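Local coordinates for putative uncharacterized protein (Campylobacter jejuni, PDB 5TPU) that is of unknown function but belongs to the WxcM-like family of the cupin clan and binds thymidine-5'-diphosphate, at residues Gln62-Met67 / Leu112-Ser117. The protein carries 3 engineered substitutions. Sequence-based numbering, arbitrary orientation.
Sequences QVLIMM and LLVLAS
V63 and L115, and two residues along I65 and L113, are the two hydrogen-bonded pairs of an antiparallel strand pairing whose segment directions differ by 166°. Each pair is closed by two backbone bonds: I65 N to L113 O is the shortest at 2.7 Å and nearly straight (173° at the hydrogen), while V63 N to L115 O is more bent. The alternate positions Q62–A116, L64–V114 and M66–L112 are non-hydrogen-bonded, and there the strands are joined by CA-H...O contacts such as Q62 CA to L115 O at 3.1 Å.

Packing is close on the face carrying L64, V114, M66 and L112. L64 lies alongside V114, CG to CG2 3.9 Å, with its CD1 touching both valine methyls. With CG anti to the backbone N (chi1 171°), L112 brings CD1 within 3.8 Å of M66 SD, the two side chains crossing at about a right angle. Q62 lays its extended chain over V114 CG1, and its OE1 is hydrogen-bonded to R101. On the other face the paired side chains meet less closely, I65 CD1 standing 4.3 Å from L113 CD2, but M67, at the corner ending the strand, lies alongside L113 with CG 3.6 Å from CB. This face packs on a second subunit, L113 against L113 and L115 against V40 of that chain. Partly exposed S117, past the last bridge, makes no contact with 62-67; its OG is bonded to E61 N.

Strands 62-68 and 111-116 are inner neighbours of the five-stranded cupin-type sheet, flanked by 91-95 and 39-44, while strands 71-76 and 99-104 of the facing sheet pack on L64.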
loop_
_atom_site.group_PDB
_atom_site.type_symbol
_atom_site.label_atom_id
_atom_site.label_comp_id
_atom_site.label_asym_id
_atom_site.label_seq_id
_atom_site.Cartn_x
_atom_site.Cartn_y
_atom_site.Cartn_z
ATOM N N GLN A 62 -12.278 0.914 4.180
ATOM C CA GLN A 62 -10.817 0.865 4.165
ATOM C C GLN A 62 -10.227 -0.422 4.742
ATOM O O GLN A 62 -10.820 -1.078 5.602
ATOM C CB GLN A 62 -10.238 2.039 4.961
ATOM C CG GLN A 62 -10.554 3.434 4.432
ATOM C CD GLN A 62 -10.508 4.459 5.557
ATOM O OE1 GLN A 62 -11.243 4.351 6.545
ATOM N NE2 GLN A 62 -9.608 5.398 5.451
ATOM N N VAL A 63 -9.012 -0.748 4.320
ATOM C CA VAL A 63 -8.190 -1.687 5.079
ATOM C C VAL A 63 -6.902 -1.032 5.490
ATOM O O VAL A 63 -6.190 -0.532 4.630
ATOM C CB VAL A 63 -7.916 -2.954 4.275
ATOM C CG1 VAL A 63 -6.843 -3.798 4.955
ATOM C CG2 VAL A 63 -9.214 -3.707 4.094
ATOM N N LEU A 64 -6.621 -1.048 6.787
ATOM C CA LEU A 64 -5.427 -0.419 7.390
ATOM C C LEU A 64 -4.366 -1.457 7.680
ATOM O O LEU A 64 -4.675 -2.441 8.360
ATOM C CB LEU A 64 -5.779 0.276 8.718
ATOM C CG LEU A 64 -6.354 1.701 8.626
ATOM C CD1 LEU A 64 -7.587 1.732 7.739
ATOM C CD2 LEU A 64 -6.677 2.223 10.005
ATOM N N ILE A 65 -3.132 -1.243 7.218
ATOM C CA ILE A 65 -2.011 -2.129 7.547
ATOM C C ILE A 65 -0.860 -1.287 8.098
ATOM O O ILE A 65 -0.443 -0.330 7.473
ATOM C CB ILE A 65 -1.572 -2.868 6.270
ATOM C CG1 ILE A 65 -2.682 -3.784 5.768
ATOM C CG2 ILE A 65 -0.301 -3.679 6.474
ATOM C CD1 ILE A 65 -2.623 -4.051 4.282
ATOM N N MET A 66 -0.387 -1.608 9.290
ATOM C CA MET A 66 0.784 -0.988 9.856
ATOM C C MET A 66 2.009 -1.605 9.175
ATOM O O MET A 66 2.450 -2.678 9.556
ATOM C CB MET A 66 0.829 -1.246 11.381
ATOM C CG MET A 66 0.942 -0.037 12.261
ATOM S SD MET A 66 0.124 1.461 11.689
ATOM C CE MET A 66 1.444 2.603 12.038
ATOM N N MET A 67 2.516 -0.920 8.166
ATOM C CA MET A 67 3.724 -1.311 7.466
ATOM C C MET A 67 4.977 -1.248 8.319
ATOM O O MET A 67 5.916 -2.000 8.094
ATOM C CB MET A 67 3.949 -0.412 6.250
ATOM C CG MET A 67 2.994 -0.677 5.124
ATOM S SD MET A 67 3.349 -2.213 4.264
ATOM C CE MET A 67 5.120 -2.394 4.364
ATOM N N LEU A 112 1.731 3.713 8.001
ATOM C CA LEU A 112 0.435 3.106 7.847
ATOM C C LEU A 112 0.047 3.105 6.388
ATOM O O LEU A 112 0.020 4.145 5.785
ATOM C CB LEU A 112 -0.568 3.932 8.608
ATOM C CG LEU A 112 -2.055 3.600 8.420
ATOM C CD1 LEU A 112 -2.409 2.216 8.927
ATOM C CD2 LEU A 112 -2.788 4.665 9.199
ATOM N N LEU A 113 -0.277 1.934 5.862
ATOM C CA LEU A 113 -0.823 1.713 4.556
ATOM C C LEU A 113 -2.341 1.563 4.633
ATOM O O LEU A 113 -2.876 0.860 5.517
ATOM C CB LEU A 113 -0.212 0.469 3.937
ATOM C CG LEU A 113 -0.758 0.131 2.537
ATOM C CD1 LEU A 113 -0.318 1.193 1.547
ATOM C CD2 LEU A 113 -0.243 -1.236 2.100
ATOM N N VAL A 114 -3.026 2.265 3.742
ATOM C CA VAL A 114 -4.494 2.248 3.706
ATOM C C VAL A 114 -4.962 2.009 2.314
ATOM O O VAL A 114 -4.522 2.687 1.417
ATOM C CB VAL A 114 -5.159 3.513 4.252
ATOM C CG1 VAL A 114 -6.659 3.345 4.150
ATOM C CG2 VAL A 114 -4.757 3.770 5.688
ATOM N N LEU A 115 -5.803 0.979 2.160
ATOM C CA LEU A 115 -6.478 0.633 0.916
ATOM C C LEU A 115 -7.897 1.178 1.072
ATOM O O LEU A 115 -8.553 0.909 2.076
ATOM C CB LEU A 115 -6.493 -0.888 0.749
ATOM C CG LEU A 115 -5.276 -1.630 0.121
ATOM C CD1 LEU A 115 -3.904 -1.009 0.314
ATOM C CD2 LEU A 115 -5.182 -3.103 0.527
ATOM N N ALA A 116 -8.366 2.000 0.140
ATOM C CA ALA A 116 -9.689 2.629 0.265
ATOM C C ALA A 116 -10.656 2.259 -0.857
ATOM O O ALA A 116 -10.267 2.161 -2.027
ATOM C CB ALA A 116 -9.505 4.117 0.297
ATOM N N SER A 117 -11.921 2.048 -0.512
ATOM C CA SER A 117 -12.935 1.704 -1.508
ATOM C C SER A 117 -13.321 2.843 -2.460
ATOM O O SER A 117 -14.025 2.615 -3.429
ATOM C CB SER A 117 -14.199 1.292 -0.783
ATOM O OG SER A 117 -14.707 2.354 0.011
#